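Local atomic coordinates of trilobed Protease (Pyrococcus furiosus, PDB entry 2GOP), a protein that forms the seven-bladed beta-propeller domain of a protease, a domain that probably helps control which substrates reach the catalytic part. Residues P20-E25 with D308-V314; E150-W155 with E167-F173; K198-I202 with F214-Y220; T321-E325 with T337-D341. One frame throughout, in Å; residues are numbered along the deposited sequence. Where two conformers were deposited one is given.

Interaction 1 of 4, residues P20-E25 with D308-V314; sequences PRTKGE and DVDEIVV
Thr22 lays its methyl CG2 over the turn of the opposing hairpin, 3.6 Å from Ile312 O. The torsion chi1 (-170°) swings OG1 away from the backbone N and into line with a bridging water and turns the methyl to the hairpin, though OG1 also lies near Ile312 CG2; the main protein partner of this hydroxyl is Leu26 O, in the next strand of its own sheet. Two aspartates with one residue between them then grip the edge of the strand. Thr22 N donates to Asp308 OD2 (2.9 Å), and Gly24 N donates to Asp310 OD2 over 2.7 Å in a nearly straight bond (175°) that uses the anti lone pair. Here the first and last blades of the propeller meet. Each is built wholly from its own end of the chain, with no strand from one end completing the other's blade, an open Velcro; here the direct hydrogen bonds between the two segments run to carboxylates. Water fills in between the two edges: one molecule donates to Thr22 OG1 and Gly24 O and accepts from Glu311 N, and a second accepts from Lys23 NZ (3.0 Å). The other oxygen of Asp308, OD1, forms a salt bridge with Lys269 of the preceding blade, and Arg21 pairs with Asp19. Pro20 completes the apolar side of the junction, packing on Leu326 and Trp140.

Interaction 2 of 4, residues E150-W155 with E167-F173; sequences EKTTFW and EFEKPRF
Glu167 lies beside Trp155 and points the same way, its OE2 3.6 Å from the methyl CG2 of Thr153; the salt-bridge partner of this oxygen is Lys124, which also touches Thr153 and Glu169. Next comes Phe168, whose first torsion (chi1 62°) sets CG between the backbone N and the carbonyl carbon and brings the ring over Phe154. The two ring planes are nearly parallel, 8° apart, but displaced, so little of one ring lies above the other. One face of Phe168 is met by Phe154 CB, 3.6 Å from the ring centroid, a CH-pi contact; the ring also stacks with Trp205 of the next blade. The backbones form an antiparallel beta hairpin, the two outer strands of a four-stranded propeller blade. Phe154 with Phe168 and Thr152 with Lys170 are its hydrogen-bonded pairs, the Phe154 N to Phe168 O bond measuring 2.7 Å. Glu169, in the non-hydrogen-bonded pair between them, lies on the face of Thr153 and sets its CG 3.7 Å from Thr153 OG1. Lys170 returns to the face of the phenylalanines: its CG packs 3.7 Å from Phe154 CE1, and NZ reaches Glu210 in the next blade. Pro171, paired with Lys151 without hydrogen bonds, directs its CB away from that strand, yet Pro171 O accepts from Thr152 OG1 (3.1 Å) from above the carbonyl plane. The guanidinium edge of Arg172 meets Glu150 CG.

Interaction 3 of 4, residues K198-I202 with F214-Y220; sequences KFWDI and FEKVSFY
Ile202 against Phe214 and Trp200 against Tyr220 make up the tightly packed side of this contact. The terminal methyl CD1 of Ile202 lies 3.9 Å from Phe214 CD2 and also touches Val217 CG2 and Phe219 CD1. Tyr220 comes over one face of the Trp200 indole: its CB is 4.2 Å from the centroid of the five-membered ring in a CH-pi contact, and the two ring systems meet obliquely, their planes 53° apart. Phe219 O is buried here and finds no hydrogen-bond partner. The backbone beside these side chains contains a G1 beta bulge, in which Lys216 and Val217 both face Trp200. Trp200 O receives the N-H of Val217 (2.8 Å), whereas Lys216 N turns to Asp201 OD1 (2.9 Å, 169°). The looser, more exposed side holds Lys216, Glu215 and Phe199. An extended lysine chain, CG anti to the backbone N (chi1 -164°), carries CE over the centre of the Phe199 ring, 4.0 Å from its centroid, before NZ leaves for Glu191. Glu215 OE1 comes within 3.2 Å of Asp201 OD1, a crowding of like charges probably eased by Lys212 and by His189 ND1. Beyond the bulge the chain passes from the outer strand 209-217 of one blade to 219-224, the first of the next; strand 182-188 runs alongside 200-206, touching Trp200 and Ile202, while strands 229-233 and 254-256 cover Phe219.

Interaction 4 of 4, residues T321-E325 with T337-D341; sequences TRLRE and TDYND
Glu325 and Thr337 bring the two backbones closest, CA to CA 5.6 Å, and from there the segments spread apart, Leu323 CA and Asn340 CA being 7.4 Å distant. Residues 337-341 curl in a tight turn, two of whose N-H groups, of Tyr339 and Asn340, meet the buried carboxylate of Glu325. Bent at chi2 (-76°), Glu325 delivers both oxygens into that turn. OE1 takes the hydroxyl of Thr337 on its anti lone pair at 2.6 Å and the N-H of Tyr339 at 3.2 Å, on its syn side but well out of the carboxylate plane; OE2 takes Asn340 N on its syn lone pair at 3.1 Å, and ND2 weakly. Bonds to both oxygens hold the group against rotation and would be expected to stabilise its charge. Asp341 stacks its carboxylate on the face of the Arg322 guanidinium, planes 14° apart: OD2 lies over the centre, and NE to OD1 (3.3 Å) is a salt bridge without a directed N-H, NH1 bonding Thr321 O instead. Tyr339 and Asn340 bond onward to Tyr29 in strand 26-35 and to Ala15 just before strand 16-23, so the tail leaving the last blade of this open Velcro propeller also borders the first.

From the N terminus, residues 20-25 in the first blade wait for almost the whole chain before interaction 1 joins them to 308-314 in the last, bringing the ring's two ends together. Nested within that long loop, and in series with each other, are interactions 2 and 3, each closing a hairpin in a different blade; their centres lie about 17 Å apart, and they touch where Phe173 O packs 3.7 Å from Trp200 CZ3. Interaction 3 also runs on into the following blade. Both sit across the chain's centre from interaction 1. Interaction 4 follows after interaction 1 has closed, linking a loop of the last blade to the C-terminal tail. None of the four loops cross.

Interaction 1 of 4, residues P20-E25 with D308-V314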
# COMPACT_ATOMS: atom_id res chain seq x y z
N PRO A 20 5.71 8.92 -18.09
CA PRO A 20 5.53 9.09 -19.55
C PRO A 20 4.09 9.41 -19.89
O PRO A 20 3.16 8.84 -19.31
CB PRO A 20 5.91 7.73 -20.11
CG PRO A 20 5.60 6.77 -19.02
CD PRO A 20 5.89 7.51 -17.73
N ARG A 21 3.91 10.32 -20.84
CA ARG A 21 2.60 10.78 -21.25
C ARG A 21 2.56 10.95 -22.75
O ARG A 21 3.58 11.27 -23.38
CB ARG A 21 2.31 12.13 -20.60
CG ARG A 21 2.23 12.08 -19.08
CD ARG A 21 0.90 11.58 -18.65
NE ARG A 21 0.96 10.99 -17.32
CZ ARG A 21 -0.10 10.64 -16.61
NH1 ARG A 21 -1.33 10.81 -17.09
NH2 ARG A 21 0.07 10.12 -15.40
N THR A 22 1.38 10.77 -23.32
CA THR A 22 1.19 11.02 -24.74
C THR A 22 -0.23 11.52 -25.07
O THR A 22 -1.22 11.06 -24.50
CB THR A 22 1.52 9.76 -25.57
OG1 THR A 22 1.54 10.10 -26.96
CG2 THR A 22 0.49 8.65 -25.30
N LYS A 23 -0.30 12.48 -25.99
CA LYS A 23 -1.54 12.90 -26.63
C LYS A 23 -1.20 13.24 -28.06
O LYS A 23 -0.24 13.96 -28.31
CB LYS A 23 -2.14 14.14 -25.96
CG LYS A 23 -2.63 13.93 -24.55
CD LYS A 23 -3.80 12.98 -24.47
CE LYS A 23 -4.33 12.89 -23.04
NZ LYS A 23 -5.48 11.96 -22.89
N GLY A 24 -1.98 12.72 -29.00
CA GLY A 24 -1.75 12.99 -30.41
C GLY A 24 -0.36 12.58 -30.84
O GLY A 24 0.02 11.42 -30.69
N GLU A 25 0.39 13.53 -31.37
CA GLU A 25 1.76 13.27 -31.83
C GLU A 25 2.79 13.82 -30.85
O GLU A 25 3.98 13.92 -31.16
CB GLU A 25 1.97 13.87 -33.23
CG GLU A 25 1.17 13.16 -34.34
CD GLU A 25 1.96 12.05 -35.03
OE1 GLU A 25 2.71 11.31 -34.35
OE2 GLU A 25 1.82 11.92 -36.26
N ASP A 308 1.57 5.23 -21.19
CA ASP A 308 0.37 5.97 -21.51
C ASP A 308 -0.03 5.60 -22.92
O ASP A 308 0.78 5.07 -23.68
CB ASP A 308 0.63 7.47 -21.40
CG ASP A 308 -0.63 8.28 -21.31
OD1 ASP A 308 -1.70 7.73 -21.00
OD2 ASP A 308 -0.52 9.51 -21.54
N VAL A 309 -1.27 5.89 -23.28
CA VAL A 309 -1.78 5.57 -24.61
C VAL A 309 -2.78 6.62 -25.10
O VAL A 309 -3.66 7.06 -24.35
CB VAL A 309 -2.43 4.16 -24.64
CG1 VAL A 309 -3.44 3.99 -23.49
CG2 VAL A 309 -3.09 3.89 -25.98
N ASP A 310 -2.62 7.05 -26.34
CA ASP A 310 -3.63 7.86 -27.02
C ASP A 310 -3.70 7.36 -28.46
O ASP A 310 -4.32 6.31 -28.70
CB ASP A 310 -3.33 9.36 -26.89
CG ASP A 310 -4.43 10.25 -27.48
OD1 ASP A 310 -5.62 9.99 -27.24
OD2 ASP A 310 -4.08 11.22 -28.19
N GLU A 311 -3.06 8.04 -29.41
CA GLU A 311 -2.98 7.53 -30.79
C GLU A 311 -1.90 6.46 -30.88
O GLU A 311 -1.98 5.54 -31.70
CB GLU A 311 -2.67 8.66 -31.77
CG GLU A 311 -3.83 9.62 -31.97
CD GLU A 311 -3.46 10.81 -32.84
OE1 GLU A 311 -4.34 11.66 -33.08
OE2 GLU A 311 -2.28 10.90 -33.27
N ILE A 312 -0.91 6.61 -30.01
CA ILE A 312 0.27 5.75 -29.94
C ILE A 312 0.42 5.27 -28.49
O ILE A 312 -0.12 5.88 -27.58
CB ILE A 312 1.52 6.57 -30.39
CG1 ILE A 312 2.41 5.73 -31.29
CG2 ILE A 312 2.27 7.19 -29.20
CD1 ILE A 312 1.94 5.75 -32.74
N VAL A 313 1.14 4.17 -28.28
CA VAL A 313 1.49 3.75 -26.92
C VAL A 313 2.89 4.24 -26.59
O VAL A 313 3.77 4.17 -27.43
CB VAL A 313 1.44 2.22 -26.72
CG1 VAL A 313 1.80 1.87 -25.26
CG2 VAL A 313 0.07 1.68 -27.09
N VAL A 314 3.07 4.76 -25.37
CA VAL A 314 4.38 5.22 -24.90
C VAL A 314 4.66 4.60 -23.54
O VAL A 314 3.76 4.44 -22.72
CB VAL A 314 4.45 6.78 -24.78
CG1 VAL A 314 3.72 7.28 -23.53
CG2 VAL A 314 5.89 7.25 -24.76
O HOH W 1 -0.50 9.45 -29.03
O HOH W 2 -3.37 9.87 -23.26

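Interaction 2 of 4, residues E150-W155 with E167-F173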
# COMPACT_ATOMS: atom_id res chain seq x y z
N GLU A 150 -8.66 16.90 7.64
CA GLU A 150 -8.37 15.48 7.47
C GLU A 150 -9.12 14.95 6.24
O GLU A 150 -9.60 13.81 6.24
CB GLU A 150 -8.76 14.72 8.74
CG GLU A 150 -7.92 13.49 9.05
CD GLU A 150 -8.23 12.90 10.42
OE1 GLU A 150 -9.39 12.47 10.63
OE2 GLU A 150 -7.33 12.86 11.28
N LYS A 151 -9.19 15.77 5.20
CA LYS A 151 -10.07 15.53 4.05
C LYS A 151 -9.31 15.60 2.73
O LYS A 151 -8.29 16.28 2.62
CB LYS A 151 -11.19 16.58 4.02
CG LYS A 151 -12.13 16.57 5.21
CD LYS A 151 -13.12 15.43 5.13
CE LYS A 151 -14.05 15.39 6.33
NZ LYS A 151 -15.01 14.23 6.22
N THR A 152 -9.82 14.89 1.73
CA THR A 152 -9.32 15.01 0.36
C THR A 152 -10.16 16.08 -0.30
O THR A 152 -11.38 16.07 -0.19
CB THR A 152 -9.46 13.69 -0.43
OG1 THR A 152 -8.93 12.61 0.35
CG2 THR A 152 -8.71 13.80 -1.76
N THR A 153 -9.49 17.02 -0.97
CA THR A 153 -10.18 18.07 -1.72
C THR A 153 -10.12 17.82 -3.23
O THR A 153 -9.07 17.47 -3.79
CB THR A 153 -9.61 19.46 -1.39
OG1 THR A 153 -9.77 19.72 0.01
CG2 THR A 153 -10.32 20.54 -2.17
N PHE A 154 -11.27 17.99 -3.87
CA PHE A 154 -11.43 17.89 -5.31
C PHE A 154 -11.70 19.29 -5.89
O PHE A 154 -12.67 19.95 -5.50
CB PHE A 154 -12.60 16.96 -5.66
CG PHE A 154 -12.41 15.51 -5.22
CD1 PHE A 154 -12.41 15.17 -3.87
CD2 PHE A 154 -12.29 14.49 -6.16
CE1 PHE A 154 -12.26 13.84 -3.47
CE2 PHE A 154 -12.14 13.17 -5.76
CZ PHE A 154 -12.14 12.85 -4.40
N TRP A 155 -10.86 19.73 -6.82
CA TRP A 155 -11.06 20.99 -7.52
C TRP A 155 -11.29 20.74 -9.01
O TRP A 155 -10.55 19.98 -9.64
CB TRP A 155 -9.84 21.89 -7.43
CG TRP A 155 -9.41 22.36 -6.08
CD1 TRP A 155 -9.79 23.50 -5.47
CD2 TRP A 155 -8.41 21.76 -5.24
NE1 TRP A 155 -9.13 23.64 -4.26
CE2 TRP A 155 -8.28 22.58 -4.11
CE3 TRP A 155 -7.65 20.59 -5.32
CZ2 TRP A 155 -7.41 22.27 -3.06
CZ3 TRP A 155 -6.79 20.28 -4.28
CH2 TRP A 155 -6.68 21.11 -3.16
N GLU A 167 -15.60 22.67 -6.23
CA GLU A 167 -14.69 22.26 -5.18
C GLU A 167 -15.48 21.47 -4.13
O GLU A 167 -16.53 21.92 -3.68
CB GLU A 167 -14.00 23.48 -4.56
CG GLU A 167 -13.22 23.18 -3.26
CD GLU A 167 -12.21 24.26 -2.88
OE1 GLU A 167 -12.25 25.36 -3.45
OE2 GLU A 167 -11.38 23.99 -1.99
N PHE A 168 -15.02 20.28 -3.77
CA PHE A 168 -15.65 19.54 -2.68
C PHE A 168 -14.65 18.69 -1.93
O PHE A 168 -13.53 18.46 -2.40
CB PHE A 168 -16.83 18.68 -3.18
CG PHE A 168 -16.45 17.61 -4.17
CD1 PHE A 168 -16.17 16.32 -3.74
CD2 PHE A 168 -16.41 17.89 -5.53
CE1 PHE A 168 -15.84 15.33 -4.64
CE2 PHE A 168 -16.08 16.91 -6.43
CZ PHE A 168 -15.81 15.62 -5.99
N GLU A 169 -15.06 18.24 -0.76
CA GLU A 169 -14.22 17.45 0.10
C GLU A 169 -14.82 16.06 0.31
O GLU A 169 -16.03 15.90 0.38
CB GLU A 169 -14.04 18.16 1.44
CG GLU A 169 -13.18 19.41 1.34
CD GLU A 169 -12.92 20.06 2.69
OE1 GLU A 169 -13.60 19.71 3.67
OE2 GLU A 169 -12.02 20.93 2.75
N LYS A 170 -13.94 15.07 0.40
CA LYS A 170 -14.31 13.74 0.81
C LYS A 170 -13.36 13.29 1.92
O LYS A 170 -12.36 13.98 2.20
CB LYS A 170 -14.24 12.80 -0.40
CG LYS A 170 -15.30 13.10 -1.45
CD LYS A 170 -16.70 12.91 -0.89
CE LYS A 170 -17.74 12.86 -1.99
NZ LYS A 170 -19.06 12.55 -1.40
N PRO A 171 -13.67 12.18 2.58
CA PRO A 171 -12.74 11.68 3.58
C PRO A 171 -11.35 11.36 3.03
O PRO A 171 -11.18 11.13 1.83
CB PRO A 171 -13.41 10.39 4.07
CG PRO A 171 -14.85 10.57 3.76
CD PRO A 171 -14.89 11.35 2.51
N ARG A 172 -10.37 11.34 3.93
CA ARG A 172 -8.99 11.05 3.57
C ARG A 172 -8.88 9.75 2.75
O ARG A 172 -9.64 8.80 2.96
CB ARG A 172 -8.13 10.99 4.84
CG ARG A 172 -6.63 10.92 4.60
CD ARG A 172 -5.84 11.07 5.89
NE ARG A 172 -5.66 12.47 6.26
CZ ARG A 172 -4.78 13.30 5.70
NH1 ARG A 172 -3.97 12.89 4.72
NH2 ARG A 172 -4.70 14.56 6.13
N PHE A 173 -7.94 9.73 1.81
CA PHE A 173 -7.69 8.59 0.93
C PHE A 173 -8.77 8.35 -0.13
O PHE A 173 -8.83 7.28 -0.72
CB PHE A 173 -7.45 7.30 1.74
CG PHE A 173 -6.52 7.48 2.90
CD1 PHE A 173 -5.24 7.98 2.71
CD2 PHE A 173 -6.93 7.16 4.19
CE1 PHE A 173 -4.37 8.15 3.78
CE2 PHE A 173 -6.07 7.33 5.27
CZ PHE A 173 -4.79 7.82 5.06

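Interaction 3 of 4, residues K198-I202 with F214-Y220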
# COMPACT_ATOMS: atom_id res chain seq x y z
N LYS A 198 -9.97 -4.21 2.34
CA LYS A 198 -10.35 -2.82 2.10
C LYS A 198 -11.55 -2.73 1.16
O LYS A 198 -11.58 -3.37 0.11
CB LYS A 198 -9.17 -2.01 1.55
CG LYS A 198 -8.05 -1.83 2.58
CD LYS A 198 -7.21 -0.58 2.31
CE LYS A 198 -6.20 -0.34 3.44
NZ LYS A 198 -5.46 0.95 3.30
N PHE A 199 -12.55 -1.95 1.56
CA PHE A 199 -13.77 -1.75 0.78
C PHE A 199 -13.96 -0.29 0.44
O PHE A 199 -13.49 0.60 1.15
CB PHE A 199 -14.99 -2.28 1.52
CG PHE A 199 -15.05 -3.77 1.61
CD1 PHE A 199 -15.53 -4.52 0.55
CD2 PHE A 199 -14.62 -4.42 2.75
CE1 PHE A 199 -15.58 -5.91 0.63
CE2 PHE A 199 -14.67 -5.81 2.85
CZ PHE A 199 -15.15 -6.55 1.78
N TRP A 200 -14.69 -0.07 -0.65
CA TRP A 200 -14.94 1.26 -1.18
C TRP A 200 -16.41 1.46 -1.44
O TRP A 200 -17.13 0.51 -1.74
CB TRP A 200 -14.18 1.42 -2.48
CG TRP A 200 -12.75 1.11 -2.30
CD1 TRP A 200 -12.15 -0.12 -2.34
CD2 TRP A 200 -11.73 2.04 -1.99
NE1 TRP A 200 -10.81 -0.00 -2.10
CE2 TRP A 200 -10.53 1.32 -1.88
CE3 TRP A 200 -11.71 3.42 -1.81
CZ2 TRP A 200 -9.32 1.93 -1.59
CZ3 TRP A 200 -10.51 4.04 -1.53
CH2 TRP A 200 -9.33 3.30 -1.42
N ASP A 201 -16.86 2.70 -1.29
CA ASP A 201 -18.09 3.17 -1.91
C ASP A 201 -17.68 4.00 -3.11
O ASP A 201 -16.68 4.71 -3.06
CB ASP A 201 -18.90 4.03 -0.94
CG ASP A 201 -19.35 3.26 0.29
OD1 ASP A 201 -19.53 2.03 0.20
OD2 ASP A 201 -19.53 3.90 1.34
N ILE A 202 -18.42 3.89 -4.21
CA ILE A 202 -18.10 4.65 -5.43
C ILE A 202 -19.32 5.45 -5.86
O ILE A 202 -20.40 4.89 -6.07
CB ILE A 202 -17.67 3.75 -6.59
CG1 ILE A 202 -16.48 2.88 -6.18
CG2 ILE A 202 -17.34 4.62 -7.83
CD1 ILE A 202 -16.18 1.75 -7.15
N PHE A 214 -21.76 2.15 -6.39
CA PHE A 214 -21.35 0.90 -5.75
C PHE A 214 -21.22 1.07 -4.25
O PHE A 214 -20.65 2.06 -3.78
CB PHE A 214 -20.04 0.40 -6.35
CG PHE A 214 -20.13 0.08 -7.80
CD1 PHE A 214 -20.74 -1.09 -8.22
CD2 PHE A 214 -19.64 0.96 -8.76
CE1 PHE A 214 -20.84 -1.39 -9.57
CE2 PHE A 214 -19.73 0.67 -10.11
CZ PHE A 214 -20.34 -0.51 -10.52
N GLU A 215 -21.74 0.10 -3.51
CA GLU A 215 -21.71 0.10 -2.05
C GLU A 215 -20.81 -1.02 -1.52
O GLU A 215 -21.00 -2.18 -1.85
CB GLU A 215 -23.13 -0.09 -1.51
CG GLU A 215 -23.24 -0.34 -0.02
CD GLU A 215 -22.70 0.80 0.82
OE1 GLU A 215 -22.70 1.96 0.35
OE2 GLU A 215 -22.28 0.53 1.96
N LYS A 216 -19.82 -0.66 -0.70
CA LYS A 216 -18.93 -1.63 -0.07
C LYS A 216 -18.43 -2.70 -1.04
O LYS A 216 -18.76 -3.88 -0.93
CB LYS A 216 -19.61 -2.28 1.14
CG LYS A 216 -18.65 -2.99 2.06
CD LYS A 216 -19.40 -3.81 3.11
CE LYS A 216 -18.47 -4.82 3.76
NZ LYS A 216 -19.17 -5.60 4.82
N VAL A 217 -17.63 -2.26 -2.00
CA VAL A 217 -17.05 -3.13 -3.01
C VAL A 217 -15.54 -3.13 -2.79
O VAL A 217 -14.99 -2.16 -2.28
CB VAL A 217 -17.42 -2.66 -4.44
CG1 VAL A 217 -18.92 -2.88 -4.70
CG2 VAL A 217 -17.03 -1.18 -4.66
N SER A 218 -14.88 -4.22 -3.15
CA SER A 218 -13.44 -4.35 -2.97
C SER A 218 -12.65 -3.88 -4.19
O SER A 218 -11.56 -4.37 -4.46
CB SER A 218 -13.09 -5.79 -2.62
OG SER A 218 -13.77 -6.70 -3.47
N PHE A 219 -13.18 -2.90 -4.92
CA PHE A 219 -12.43 -2.31 -6.03
C PHE A 219 -12.75 -0.84 -6.11
O PHE A 219 -13.65 -0.36 -5.45
CB PHE A 219 -12.75 -3.01 -7.36
CG PHE A 219 -14.22 -3.21 -7.60
CD1 PHE A 219 -15.05 -2.14 -7.94
CD2 PHE A 219 -14.79 -4.48 -7.49
CE1 PHE A 219 -16.42 -2.33 -8.15
CE2 PHE A 219 -16.14 -4.68 -7.70
CZ PHE A 219 -16.96 -3.60 -8.02
N TYR A 220 -11.98 -0.12 -6.92
CA TYR A 220 -12.19 1.29 -7.11
C TYR A 220 -11.86 1.67 -8.55
O TYR A 220 -11.15 0.96 -9.25
CB TYR A 220 -11.37 2.08 -6.09
CG TYR A 220 -9.91 1.80 -6.13
CD1 TYR A 220 -9.07 2.53 -6.97
CD2 TYR A 220 -9.35 0.82 -5.32
CE1 TYR A 220 -7.70 2.27 -7.01
CE2 TYR A 220 -7.99 0.55 -5.36
CZ TYR A 220 -7.17 1.28 -6.20
OH TYR A 220 -5.82 1.04 -6.24

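Interaction 4 of 4, residues T321-E325 with T337-D341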
# COMPACT_ATOMS: atom_id res chain seq x y z
N THR A 321 20.74 -3.96 -17.52
CA THR A 321 21.94 -3.22 -17.94
C THR A 321 21.67 -1.77 -18.36
O THR A 321 22.62 -1.02 -18.61
CB THR A 321 22.62 -3.93 -19.12
OG1 THR A 321 21.66 -4.16 -20.16
CG2 THR A 321 23.21 -5.26 -18.67
N ARG A 322 20.40 -1.39 -18.44
CA ARG A 322 20.04 -0.06 -18.91
C ARG A 322 18.97 0.56 -18.03
O ARG A 322 17.90 -0.02 -17.85
CB ARG A 322 19.52 -0.14 -20.34
CG ARG A 322 20.56 -0.42 -21.38
CD ARG A 322 21.40 0.81 -21.65
NE ARG A 322 22.39 0.57 -22.70
CZ ARG A 322 23.55 -0.06 -22.52
NH1 ARG A 322 23.90 -0.52 -21.32
NH2 ARG A 322 24.37 -0.23 -23.55
N LEU A 323 19.25 1.74 -17.50
CA LEU A 323 18.22 2.54 -16.85
C LEU A 323 17.08 2.78 -17.83
O LEU A 323 17.27 2.76 -19.05
CB LEU A 323 18.77 3.88 -16.37
CG LEU A 323 19.47 3.92 -15.01
CD1 LEU A 323 20.07 5.29 -14.77
CD2 LEU A 323 18.48 3.55 -13.90
N ARG A 324 15.89 3.01 -17.30
CA ARG A 324 14.72 3.28 -18.12
C ARG A 324 14.96 4.40 -19.15
O ARG A 324 15.57 5.42 -18.85
CB ARG A 324 13.51 3.61 -17.25
CG ARG A 324 13.71 4.77 -16.29
CD ARG A 324 12.84 4.63 -15.06
NE ARG A 324 13.17 5.64 -14.05
CZ ARG A 324 14.10 5.51 -13.10
NH1 ARG A 324 14.84 4.41 -12.99
NH2 ARG A 324 14.29 6.50 -12.24
N GLU A 325 14.47 4.15 -20.36
CA GLU A 325 14.40 5.14 -21.44
C GLU A 325 12.97 5.11 -22.01
O GLU A 325 12.20 4.20 -21.71
CB GLU A 325 15.40 4.80 -22.54
CG GLU A 325 16.88 4.83 -22.13
CD GLU A 325 17.46 6.23 -21.99
OE1 GLU A 325 16.81 7.22 -22.40
OE2 GLU A 325 18.59 6.34 -21.46
N THR A 337 14.42 7.90 -26.56
CA THR A 337 15.47 8.56 -25.77
C THR A 337 16.67 7.64 -25.60
O THR A 337 16.55 6.42 -25.64
CB THR A 337 14.97 9.03 -24.38
OG1 THR A 337 14.63 7.89 -23.57
CG2 THR A 337 13.76 9.94 -24.50
N ASP A 338 17.85 8.24 -25.42
CA ASP A 338 19.07 7.49 -25.13
C ASP A 338 19.99 8.31 -24.23
O ASP A 338 21.21 8.34 -24.42
CB ASP A 338 19.77 7.08 -26.43
CG ASP A 338 20.14 8.27 -27.32
OD1 ASP A 338 19.78 9.41 -26.99
OD2 ASP A 338 20.79 8.05 -28.35
N TYR A 339 19.39 8.98 -23.24
CA TYR A 339 20.11 9.93 -22.39
C TYR A 339 21.35 9.30 -21.79
O TYR A 339 22.44 9.89 -21.81
CB TYR A 339 19.19 10.44 -21.28
CG TYR A 339 18.17 11.46 -21.75
CD1 TYR A 339 18.56 12.77 -22.03
CD2 TYR A 339 16.83 11.12 -21.91
CE1 TYR A 339 17.64 13.72 -22.46
CE2 TYR A 339 15.91 12.05 -22.34
CZ TYR A 339 16.31 13.36 -22.61
OH TYR A 339 15.40 14.29 -23.03
N ASN A 340 21.20 8.09 -21.27
CA ASN A 340 22.28 7.46 -20.52
C ASN A 340 23.29 6.68 -21.34
O ASN A 340 24.36 6.34 -20.83
CB ASN A 340 21.66 6.58 -19.43
CG ASN A 340 20.97 7.41 -18.40
OD1 ASN A 340 21.62 8.20 -17.71
ND2 ASN A 340 19.65 7.28 -18.31
N ASP A 341 22.97 6.41 -22.60
CA ASP A 341 23.93 5.77 -23.51
C ASP A 341 23.88 6.45 -24.89
O ASP A 341 23.54 5.83 -25.90
CB ASP A 341 23.64 4.27 -23.61
CG ASP A 341 23.61 3.60 -22.24
OD1 ASP A 341 22.55 3.68 -21.57
OD2 ASP A 341 24.63 3.01 -21.83
O HOH W 3 21.85 3.34 -18.38